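Local coordinates for Iron(3+)-hydroxamate-binding protein FhuD (Bacillus subtilis subsp. subtilis, PDB 3G9Q), which binds iron(3+)-hydroxamate complexes such as ferrichrome and hands them to the membrane permease of the FhuCBGD ABC transporter for import, at residues G26-L31 against P72-V77; G169-K174 against E259-F264; D209-G214 against S229-L234. All blocks are in the same frame, centred on the assembly; numbering follows the deposited sequence.

Contact 1: residues G26-L31 against P72-V77; sequences GYFKTL and PDLIIV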
loop_
_atom_site.group_PDB
_atom_site.type_symbol
_atom_site.label_atom_id
_atom_site.label_comp_id
_atom_site.label_asym_id
_atom_site.label_seq_id
_atom_site.Cartn_x
_atom_site.Cartn_y
_atom_site.Cartn_z
ATOM N N GLY A 26 -7.811 3.247 6.376
ATOM C CA GLY A 26 -7.784 1.858 6.807
ATOM C C GLY A 26 -7.272 1.624 8.228
ATOM O O GLY A 26 -7.590 0.602 8.839
ATOM N N TYR A 27 -6.471 2.557 8.750
ATOM C CA TYR A 27 -5.928 2.448 10.112
ATOM C C TYR A 27 -7.014 2.610 11.170
ATOM O O TYR A 27 -7.101 1.831 12.118
ATOM C CB TYR A 27 -4.841 3.512 10.381
ATOM C CG TYR A 27 -3.515 3.242 9.716
ATOM C CD1 TYR A 27 -3.289 3.633 8.408
ATOM C CD2 TYR A 27 -2.505 2.559 10.379
ATOM C CE1 TYR A 27 -2.104 3.351 7.772
ATOM C CE2 TYR A 27 -1.309 2.266 9.749
ATOM C CZ TYR A 27 -1.113 2.664 8.445
ATOM O OH TYR A 27 0.071 2.381 7.786
ATOM N N PHE A 28 -7.832 3.642 10.998
ATOM C CA PHE A 28 -8.903 3.945 11.927
ATOM C C PHE A 28 -9.997 2.892 11.777
ATOM O O PHE A 28 -10.659 2.534 12.750
ATOM C CB PHE A 28 -9.425 5.365 11.655
ATOM C CG PHE A 28 -8.505 6.461 12.163
ATOM C CD1 PHE A 28 -8.757 7.096 13.367
ATOM C CD2 PHE A 28 -7.357 6.814 11.463
ATOM C CE1 PHE A 28 -7.878 8.060 13.867
ATOM C CE2 PHE A 28 -6.476 7.775 11.962
ATOM C CZ PHE A 28 -6.739 8.393 13.161
ATOM N N LYS A 29 -10.174 2.382 10.561
ATOM C CA LYS A 29 -11.176 1.350 10.328
ATOM C C LYS A 29 -10.767 0.128 11.149
ATOM O O LYS A 29 -11.579 -0.439 11.877
ATOM C CB LYS A 29 -11.261 0.997 8.832
ATOM C CG LYS A 29 -12.386 0.036 8.474
ATOM C CD LYS A 29 -13.724 0.577 8.892
ATOM C CE LYS A 29 -14.705 -0.564 9.050
ATOM N NZ LYS A 29 -15.920 -0.132 9.798
ATOM N N THR A 30 -9.504 -0.272 11.052
ATOM C CA THR A 30 -9.047 -1.423 11.826
ATOM C C THR A 30 -9.289 -1.196 13.326
ATOM O O THR A 30 -9.829 -2.064 14.011
ATOM C CB THR A 30 -7.545 -1.725 11.598
ATOM O OG1 THR A 30 -7.316 -1.958 10.206
ATOM C CG2 THR A 30 -7.128 -2.975 12.367
ATOM N N LEU A 31 -8.905 -0.026 13.829
ATOM C CA LEU A 31 -9.089 0.286 15.241
ATOM C C LEU A 31 -10.571 0.374 15.637
ATOM O O LEU A 31 -10.921 0.229 16.814
ATOM C CB LEU A 31 -8.363 1.598 15.588
ATOM C CG LEU A 31 -6.866 1.626 15.950
ATOM C CD1 LEU A 31 -6.195 0.322 15.672
ATOM C CD2 LEU A 31 -6.213 2.767 15.186
ATOM N N PRO A 72 -16.987 17.106 13.115
ATOM C CA PRO A 72 -16.091 16.103 13.690
ATOM C C PRO A 72 -15.532 16.491 15.044
ATOM O O PRO A 72 -15.446 17.678 15.377
ATOM C CB PRO A 72 -14.992 16.004 12.646
ATOM C CG PRO A 72 -14.838 17.434 12.241
ATOM C CD PRO A 72 -16.283 17.877 12.069
ATOM N N ASP A 73 -15.156 15.477 15.816
ATOM C CA ASP A 73 -14.562 15.701 17.123
ATOM C C ASP A 73 -13.053 15.475 17.010
ATOM O O ASP A 73 -12.313 15.580 17.987
ATOM C CB ASP A 73 -15.188 14.785 18.210
ATOM C CG ASP A 73 -15.108 13.292 17.874
ATOM O OD1 ASP A 73 -14.104 12.845 17.283
ATOM O OD2 ASP A 73 -16.045 12.554 18.231
ATOM N N LEU A 74 -12.612 15.167 15.795
ATOM C CA LEU A 74 -11.200 14.947 15.501
ATOM C C LEU A 74 -10.933 14.944 13.981
ATOM O O LEU A 74 -11.662 14.305 13.209
ATOM C CB LEU A 74 -10.709 13.627 16.113
ATOM C CG LEU A 74 -9.255 13.261 15.803
ATOM C CD1 LEU A 74 -8.319 14.088 16.666
ATOM C CD2 LEU A 74 -9.046 11.783 16.066
ATOM N N ILE A 75 -9.886 15.666 13.568
ATOM C CA ILE A 75 -9.486 15.765 12.163
ATOM C C ILE A 75 -8.069 15.275 11.952
ATOM O O ILE A 75 -7.170 15.612 12.717
ATOM C CB ILE A 75 -9.509 17.215 11.652
ATOM C CG1 ILE A 75 -10.924 17.745 11.675
ATOM C CG2 ILE A 75 -9.000 17.268 10.222
ATOM C CD1 ILE A 75 -11.978 17.043 10.780
ATOM N N ILE A 76 -7.852 14.475 10.923
ATOM C CA ILE A 76 -6.493 14.054 10.677
ATOM C C ILE A 76 -6.079 14.400 9.250
ATOM O O ILE A 76 -6.785 14.086 8.296
ATOM C CB ILE A 76 -6.283 12.545 10.989
ATOM C CG1 ILE A 76 -4.896 12.139 10.525
ATOM C CG2 ILE A 76 -7.351 11.684 10.342
ATOM C CD1 ILE A 76 -4.654 11.852 9.014
ATOM N N VAL A 77 -4.947 15.088 9.113
ATOM C CA VAL A 77 -4.438 15.477 7.795
ATOM C C VAL A 77 -2.926 15.394 7.734
ATOM O O VAL A 77 -2.257 15.406 8.761
ATOM C CB VAL A 77 -4.784 16.930 7.452
ATOM C CG1 VAL A 77 -6.279 17.090 7.266
ATOM C CG2 VAL A 77 -4.279 17.847 8.562
#

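Contact 2: residues G169-K174 against E259-F264; sequences GSIIYK and EGQLEF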
loop_
_atom_site.group_PDB
_atom_site.type_symbol
_atom_site.label_atom_id
_atom_site.label_comp_id
_atom_site.label_asym_id
_atom_site.label_seq_id
_atom_site.Cartn_x
_atom_site.Cartn_y
_atom_site.Cartn_z
ATOM N N GLY A 169 6.454 -3.922 -2.039
ATOM C CA GLY A 169 7.880 -4.092 -1.842
ATOM C C GLY A 169 8.261 -4.605 -0.467
ATOM O O GLY A 169 8.948 -5.616 -0.361
ATOM N N SER A 170 7.821 -3.933 0.595
ATOM C CA SER A 170 8.179 -4.378 1.935
ATOM C C SER A 170 7.557 -5.735 2.238
ATOM O O SER A 170 8.096 -6.498 3.037
ATOM C CB SER A 170 7.760 -3.346 3.001
ATOM O OG SER A 170 6.376 -3.417 3.325
ATOM N N ILE A 171 6.437 -6.047 1.589
ATOM C CA ILE A 171 5.770 -7.332 1.819
ATOM C C ILE A 171 6.611 -8.479 1.251
ATOM O O ILE A 171 6.995 -9.434 1.950
ATOM C CB ILE A 171 4.363 -7.406 1.126
ATOM C CG1 ILE A 171 3.671 -6.037 1.139
ATOM C CG2 ILE A 171 3.498 -8.432 1.825
ATOM C CD1 ILE A 171 3.413 -5.382 2.523
ATOM N N ILE A 172 6.891 -8.356 -0.041
ATOM C CA ILE A 172 7.636 -9.346 -0.805
ATOM C C ILE A 172 9.106 -9.548 -0.446
ATOM O O ILE A 172 9.577 -10.691 -0.360
ATOM C CB ILE A 172 7.507 -9.022 -2.297
ATOM C CG1 ILE A 172 6.052 -9.292 -2.716
ATOM C CG2 ILE A 172 8.531 -9.788 -3.088
ATOM C CD1 ILE A 172 5.717 -10.761 -2.918
ATOM N N TYR A 173 9.828 -8.460 -0.216
ATOM C CA TYR A 173 11.234 -8.598 0.082
ATOM C C TYR A 173 11.612 -8.664 1.549
ATOM O O TYR A 173 12.742 -9.023 1.860
ATOM C CB TYR A 173 12.017 -7.491 -0.624
ATOM C CG TYR A 173 11.912 -7.535 -2.134
ATOM C CD1 TYR A 173 11.464 -6.424 -2.851
ATOM C CD2 TYR A 173 12.242 -8.693 -2.854
ATOM C CE1 TYR A 173 11.343 -6.457 -4.239
ATOM C CE2 TYR A 173 12.123 -8.734 -4.252
ATOM C CZ TYR A 173 11.671 -7.608 -4.928
ATOM O OH TYR A 173 11.540 -7.627 -6.295
ATOM N N LYS A 174 10.680 -8.342 2.450
ATOM C CA LYS A 174 10.964 -8.377 3.895
ATOM C C LYS A 174 10.089 -9.362 4.677
ATOM O O LYS A 174 10.607 -10.225 5.383
ATOM C CB LYS A 174 10.783 -6.996 4.537
ATOM C CG LYS A 174 11.661 -5.882 4.017
ATOM C CD LYS A 174 11.563 -4.664 4.934
ATOM C CE LYS A 174 12.245 -4.925 6.286
ATOM N NZ LYS A 174 13.685 -5.320 6.120
ATOM N N GLU A 259 -3.500 -6.431 4.002
ATOM C CA GLU A 259 -4.124 -7.747 4.011
ATOM C C GLU A 259 -4.558 -8.130 2.602
ATOM O O GLU A 259 -4.287 -9.241 2.148
ATOM C CB GLU A 259 -5.327 -7.777 4.957
ATOM C CG GLU A 259 -4.961 -8.164 6.389
ATOM C CD GLU A 259 -6.176 -8.333 7.293
ATOM O OE1 GLU A 259 -6.712 -7.316 7.795
ATOM O OE2 GLU A 259 -6.592 -9.490 7.486
ATOM N N GLY A 260 -5.220 -7.206 1.911
ATOM C CA GLY A 260 -5.662 -7.469 0.552
ATOM C C GLY A 260 -4.511 -7.723 -0.411
ATOM O O GLY A 260 -4.599 -8.583 -1.298
ATOM N N GLN A 261 -3.428 -6.967 -0.238
ATOM C CA GLN A 261 -2.236 -7.114 -1.077
ATOM C C GLN A 261 -1.524 -8.440 -0.829
ATOM O O GLN A 261 -1.047 -9.057 -1.771
ATOM C CB GLN A 261 -1.247 -5.969 -0.828
ATOM C CG GLN A 261 -1.808 -4.589 -1.080
ATOM C CD GLN A 261 -0.813 -3.495 -0.755
ATOM O OE1 GLN A 261 -1.082 -2.315 -0.978
ATOM N NE2 GLN A 261 0.341 -3.879 -0.220
ATOM N N LEU A 262 -1.447 -8.876 0.428
ATOM C CA LEU A 262 -0.774 -10.134 0.736
ATOM C C LEU A 262 -1.563 -11.298 0.197
ATOM O O LEU A 262 -0.986 -12.327 -0.119
ATOM C CB LEU A 262 -0.567 -10.323 2.243
ATOM C CG LEU A 262 0.113 -11.645 2.664
ATOM C CD1 LEU A 262 1.440 -11.840 1.947
ATOM C CD2 LEU A 262 0.340 -11.644 4.163
ATOM N N GLU A 263 -2.878 -11.145 0.098
ATOM C CA GLU A 263 -3.718 -12.218 -0.431
ATOM C C GLU A 263 -3.422 -12.331 -1.932
ATOM O O GLU A 263 -3.183 -13.422 -2.457
ATOM C CB GLU A 263 -5.199 -11.902 -0.190
ATOM C CG GLU A 263 -6.175 -13.057 -0.458
ATOM C CD GLU A 263 -7.653 -12.612 -0.392
ATOM O OE1 GLU A 263 -8.070 -12.038 0.650
ATOM O OE2 GLU A 263 -8.398 -12.839 -1.383
ATOM N N PHE A 264 -3.413 -11.195 -2.617
ATOM C CA PHE A 264 -3.136 -11.203 -4.041
ATOM C C PHE A 264 -1.742 -11.750 -4.362
ATOM O O PHE A 264 -1.582 -12.496 -5.328
ATOM C CB PHE A 264 -3.284 -9.800 -4.614
ATOM C CG PHE A 264 -2.761 -9.669 -6.006
ATOM C CD1 PHE A 264 -3.409 -10.272 -7.063
ATOM C CD2 PHE A 264 -1.598 -8.960 -6.258
ATOM C CE1 PHE A 264 -2.907 -10.168 -8.352
ATOM C CE2 PHE A 264 -1.089 -8.854 -7.547
ATOM C CZ PHE A 264 -1.748 -9.460 -8.592
#

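Contact 3: residues D209-G214 against S229-L234; sequences DYIFAG and SIWKNL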
loop_
_atom_site.group_PDB
_atom_site.type_symbol
_atom_site.label_atom_id
_atom_site.label_comp_id
_atom_site.label_asym_id
_atom_site.label_seq_id
_atom_site.Cartn_x
_atom_site.Cartn_y
_atom_site.Cartn_z
ATOM N N ASP A 209 12.165 -14.347 -12.140
ATOM C CA ASP A 209 11.388 -15.555 -12.443
ATOM C C ASP A 209 9.895 -15.259 -12.396
ATOM O O ASP A 209 9.127 -15.770 -13.212
ATOM C CB ASP A 209 11.745 -16.643 -11.423
ATOM C CG ASP A 209 13.218 -17.047 -11.492
ATOM O OD1 ASP A 209 13.587 -17.766 -12.442
ATOM O OD2 ASP A 209 14.011 -16.638 -10.619
ATOM N N TYR A 210 9.494 -14.445 -11.422
ATOM C CA TYR A 210 8.098 -14.037 -11.281
ATOM C C TYR A 210 8.028 -12.518 -11.290
ATOM O O TYR A 210 8.895 -11.848 -10.733
ATOM C CB TYR A 210 7.481 -14.568 -9.985
ATOM C CG TYR A 210 7.418 -16.071 -9.915
ATOM C CD1 TYR A 210 8.551 -16.817 -9.570
ATOM C CD2 TYR A 210 6.233 -16.752 -10.210
ATOM C CE1 TYR A 210 8.513 -18.203 -9.517
ATOM C CE2 TYR A 210 6.181 -18.143 -10.160
ATOM C CZ TYR A 210 7.326 -18.864 -9.812
ATOM O OH TYR A 210 7.291 -20.248 -9.757
ATOM N N ILE A 211 6.993 -11.980 -11.923
ATOM C CA ILE A 211 6.844 -10.540 -12.007
ATOM C C ILE A 211 5.448 -10.019 -11.731
ATOM O O ILE A 211 4.458 -10.581 -12.185
ATOM C CB ILE A 211 7.244 -10.028 -13.391
ATOM C CG1 ILE A 211 8.599 -10.618 -13.799
ATOM C CG2 ILE A 211 7.296 -8.503 -13.361
ATOM C CD1 ILE A 211 9.815 -10.381 -12.958
ATOM N N PHE A 212 5.376 -8.939 -10.972
ATOM C CA PHE A 212 4.102 -8.304 -10.674
ATOM C C PHE A 212 4.152 -6.979 -11.420
ATOM O O PHE A 212 4.696 -6.007 -10.910
ATOM C CB PHE A 212 3.971 -8.039 -9.171
ATOM C CG PHE A 212 3.541 -9.228 -8.379
ATOM C CD1 PHE A 212 4.465 -10.008 -7.709
ATOM C CD2 PHE A 212 2.203 -9.589 -8.330
ATOM C CE1 PHE A 212 4.060 -11.132 -7.005
ATOM C CE2 PHE A 212 1.797 -10.706 -7.629
ATOM C CZ PHE A 212 2.725 -11.481 -6.966
ATOM N N ALA A 213 3.608 -6.925 -12.623
ATOM C CA ALA A 213 3.671 -5.677 -13.363
ATOM C C ALA A 213 2.321 -5.034 -13.590
ATOM O O ALA A 213 1.280 -5.699 -13.572
ATOM C CB ALA A 213 4.367 -5.886 -14.692
ATOM N N GLY A 214 2.348 -3.725 -13.807
ATOM C CA GLY A 214 1.120 -3.003 -14.053
ATOM C C GLY A 214 1.403 -1.542 -14.301
ATOM O O GLY A 214 2.546 -1.097 -14.170
ATOM N N SER A 229 8.231 -6.444 -27.962
ATOM C CA SER A 229 8.662 -7.806 -28.210
ATOM C C SER A 229 9.635 -8.263 -27.137
ATOM O O SER A 229 9.761 -9.456 -26.873
ATOM C CB SER A 229 9.323 -7.885 -29.589
ATOM O OG SER A 229 10.376 -6.937 -29.709
ATOM N N ILE A 230 10.312 -7.299 -26.522
ATOM C CA ILE A 230 11.293 -7.588 -25.486
ATOM C C ILE A 230 10.646 -8.015 -24.155
ATOM O O ILE A 230 11.224 -8.804 -23.399
ATOM C CB ILE A 230 12.248 -6.372 -25.290
ATOM C CG1 ILE A 230 12.074 -5.761 -23.906
ATOM C CG2 ILE A 230 12.015 -5.337 -26.386
ATOM C CD1 ILE A 230 12.904 -6.427 -22.821
ATOM N N TRP A 231 9.449 -7.503 -23.874
ATOM C CA TRP A 231 8.735 -7.867 -22.655
ATOM C C TRP A 231 8.062 -9.215 -22.836
ATOM O O TRP A 231 8.113 -10.063 -21.950
ATOM C CB TRP A 231 7.673 -6.818 -22.309
ATOM C CG TRP A 231 6.627 -7.325 -21.359
ATOM C CD1 TRP A 231 5.446 -7.931 -21.683
ATOM C CD2 TRP A 231 6.699 -7.333 -19.928
ATOM N NE1 TRP A 231 4.779 -8.316 -20.546
ATOM C CE2 TRP A 231 5.525 -7.963 -19.455
ATOM C CE3 TRP A 231 7.642 -6.869 -18.999
ATOM C CZ2 TRP A 231 5.271 -8.142 -18.092
ATOM C CZ3 TRP A 231 7.387 -7.049 -17.640
ATOM C CH2 TRP A 231 6.211 -7.679 -17.204
ATOM N N LYS A 232 7.423 -9.408 -23.984
ATOM C CA LYS A 232 6.739 -10.658 -24.257
ATOM C C LYS A 232 7.721 -11.821 -24.268
ATOM O O LYS A 232 7.375 -12.954 -23.945
ATOM C CB LYS A 232 5.993 -10.559 -25.589
ATOM C CG LYS A 232 4.866 -9.527 -25.545
ATOM C CD LYS A 232 3.859 -9.661 -26.695
ATOM C CE LYS A 232 4.387 -9.079 -27.997
ATOM N NZ LYS A 232 3.382 -9.195 -29.089
ATOM N N ASN A 233 8.961 -11.520 -24.612
ATOM C CA ASN A 233 9.997 -12.527 -24.681
ATOM C C ASN A 233 10.655 -12.874 -23.337
ATOM O O ASN A 233 11.381 -13.870 -23.236
ATOM C CB ASN A 233 11.048 -12.067 -25.679
ATOM C CG ASN A 233 12.198 -13.017 -25.779
ATOM O OD1 ASN A 233 12.010 -14.231 -25.916
ATOM N ND2 ASN A 233 13.406 -12.479 -25.724
ATOM N N LEU A 234 10.410 -12.054 -22.313
ATOM C CA LEU A 234 10.973 -12.306 -20.992
ATOM C C LEU A 234 10.524 -13.680 -20.535
ATOM O O LEU A 234 9.376 -14.076 -20.757
ATOM C CB LEU A 234 10.502 -11.265 -19.971
ATOM C CG LEU A 234 11.032 -9.839 -20.102
ATOM C CD1 LEU A 234 10.402 -8.955 -19.041
ATOM C CD2 LEU A 234 12.534 -9.849 -19.970
#

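Contact 1: residues G26-L31 against P72-V77
Phe28 reaches from helix 25-31 to Leu74 and Ile76 of strand 74-78. The helix is the crossover of a beta-alpha-beta unit, joining strand 17-19 to strand 35-37 in the four-stranded parallel sheet of the N-terminal lobe; the ring of Phe28 reaches strand 74-78, which flanks 17-19 on the side away from 35-37. CG of Phe28 is anti to the carbonyl carbon (chi1 -76°), which carries the ring out to the strand, where the closest CA atoms, those of Phe28 and Ile76, are 10.5 Å apart. The far side of the ring spans two alternate residues of one strand face: CE2 of Phe28 lies 4.3 Å from CG2 of Ile76, while CE1 approaches CD2 of Leu74 at 4.5 Å. Both aliphatic branches come in obliquely to the ring, and Phe111 of helix 106-115 meets it at about 45°. This is the packed, buried side, made by three apolar side chains, though not in close contact. The solvent side of the helix is that of Lys29, which is exposed; Thr30 is partly so, resting against Pro255 and Ile256. Gly26 O accepts from both the backbone N and the hydroxyl of Thr30, with OG1 of Thr30 2.9 Å from Gly26 O.

Contact 2: residues G169-K174 against E259-F264
Ile171 projects from helix 169-175 toward helix 255-270 and meets Leu262 and Gln261 with its two different branches. It is the main contributor, giving 59 of the 110 Å² buried between the segments, and Leu262 and Gln261 supply the rest in nearly equal shares. The closest CA atoms are those of Ile171 and Leu262, 7.2 Å apart. CG2 of Ile171, anti to the backbone N, lies 4.0 Å from CD1 of Leu262. That leucine does not point straight at the other helix; its CG is also anti to the backbone N (chi1 179°), and one methyl of its fork makes the touch as the two side chains meet at a slant.

The CG1 branch of Ile171 instead lies against the end of Gln261. Beyond CG the glutamine is extended, which carries its amide end to CG1 of Ile171, and the two side chains cross at about a right angle. The contact between 169-174 and 259-264 is thus one beta-branched side chain whose two branches each meet a different residue of the facing helix, without a polar bond between the segments.

Leu258 and Ile265, also of helix 255-270, touch Ile171 as well and extend this apolar surface along that helix. Glu259 pairs with Lys131 in a salt bridge and accepts a hydrogen bond from Trp124 NE1, while Leu262 also touches Trp128. These three partners belong to the long helix 118-143, so helix 255-270 contacts both helix 169-175 and helix 118-143. Such helix packing beside the long helix is consistent with the metal-chelate binding-protein fold, whose two alpha/beta lobes are joined by a single long helix.

Contact 3: residues D209-G214 against S229-L234
Trp231 points the outer corner of its six-membered ring at Ala213 and Ile211 on strand 210-215. Its CA-CB bond does not aim at the strand; with CG anti to the backbone N (chi1 161°), the indole instead swings across so that CH2, far from the pyrrole ring, leads. Ile211 CG2 sits at the ring edge, close to the indole plane, 4.1 Å from CH2 of Trp231. Ala213 CB approaches the same CH2 atom obliquely, at 3.6 Å, with Trp231 CZ2 a little farther off. The side chains of Ile211 and Trp231 run antiparallel, side by side, whereas Ala213 offers just a methyl group. Alternation along the strand puts both residues on one face, and Phe212 points away. The contact lies within the beta-alpha-beta connection from strand 210-215 to its parallel neighbour 242-244, where short helices 229-232 and 235-238 form the link. Leu203, Val242 and Phe226 also touch the tryptophan. Across these segments carbon meets carbon throughout, so the contact, centred on one corner of an indole, probably contributes through hydrophobic burial and not through directional bonds.

In the fold
Contacts 1 and 3 lie on opposite sides of the chain's centre, their centres 39 Å apart, one on the sheet of each lobe. Contact 2 falls between them, its centre 24 Å from that of contact 1 and 19 Å from that of contact 3. It joins directly to contact 3, which is nested within the chain loop it closes: Phe264 CE2 and Phe212 CE2 are 3.4 Å apart. Toward contact 1 nothing touches, the nearest atoms being about 6 Å apart, yet helix 255-270, which carries one segment of contact 2, also touches helix 25-31. In this family the ligand is expected in the cleft between the lobes.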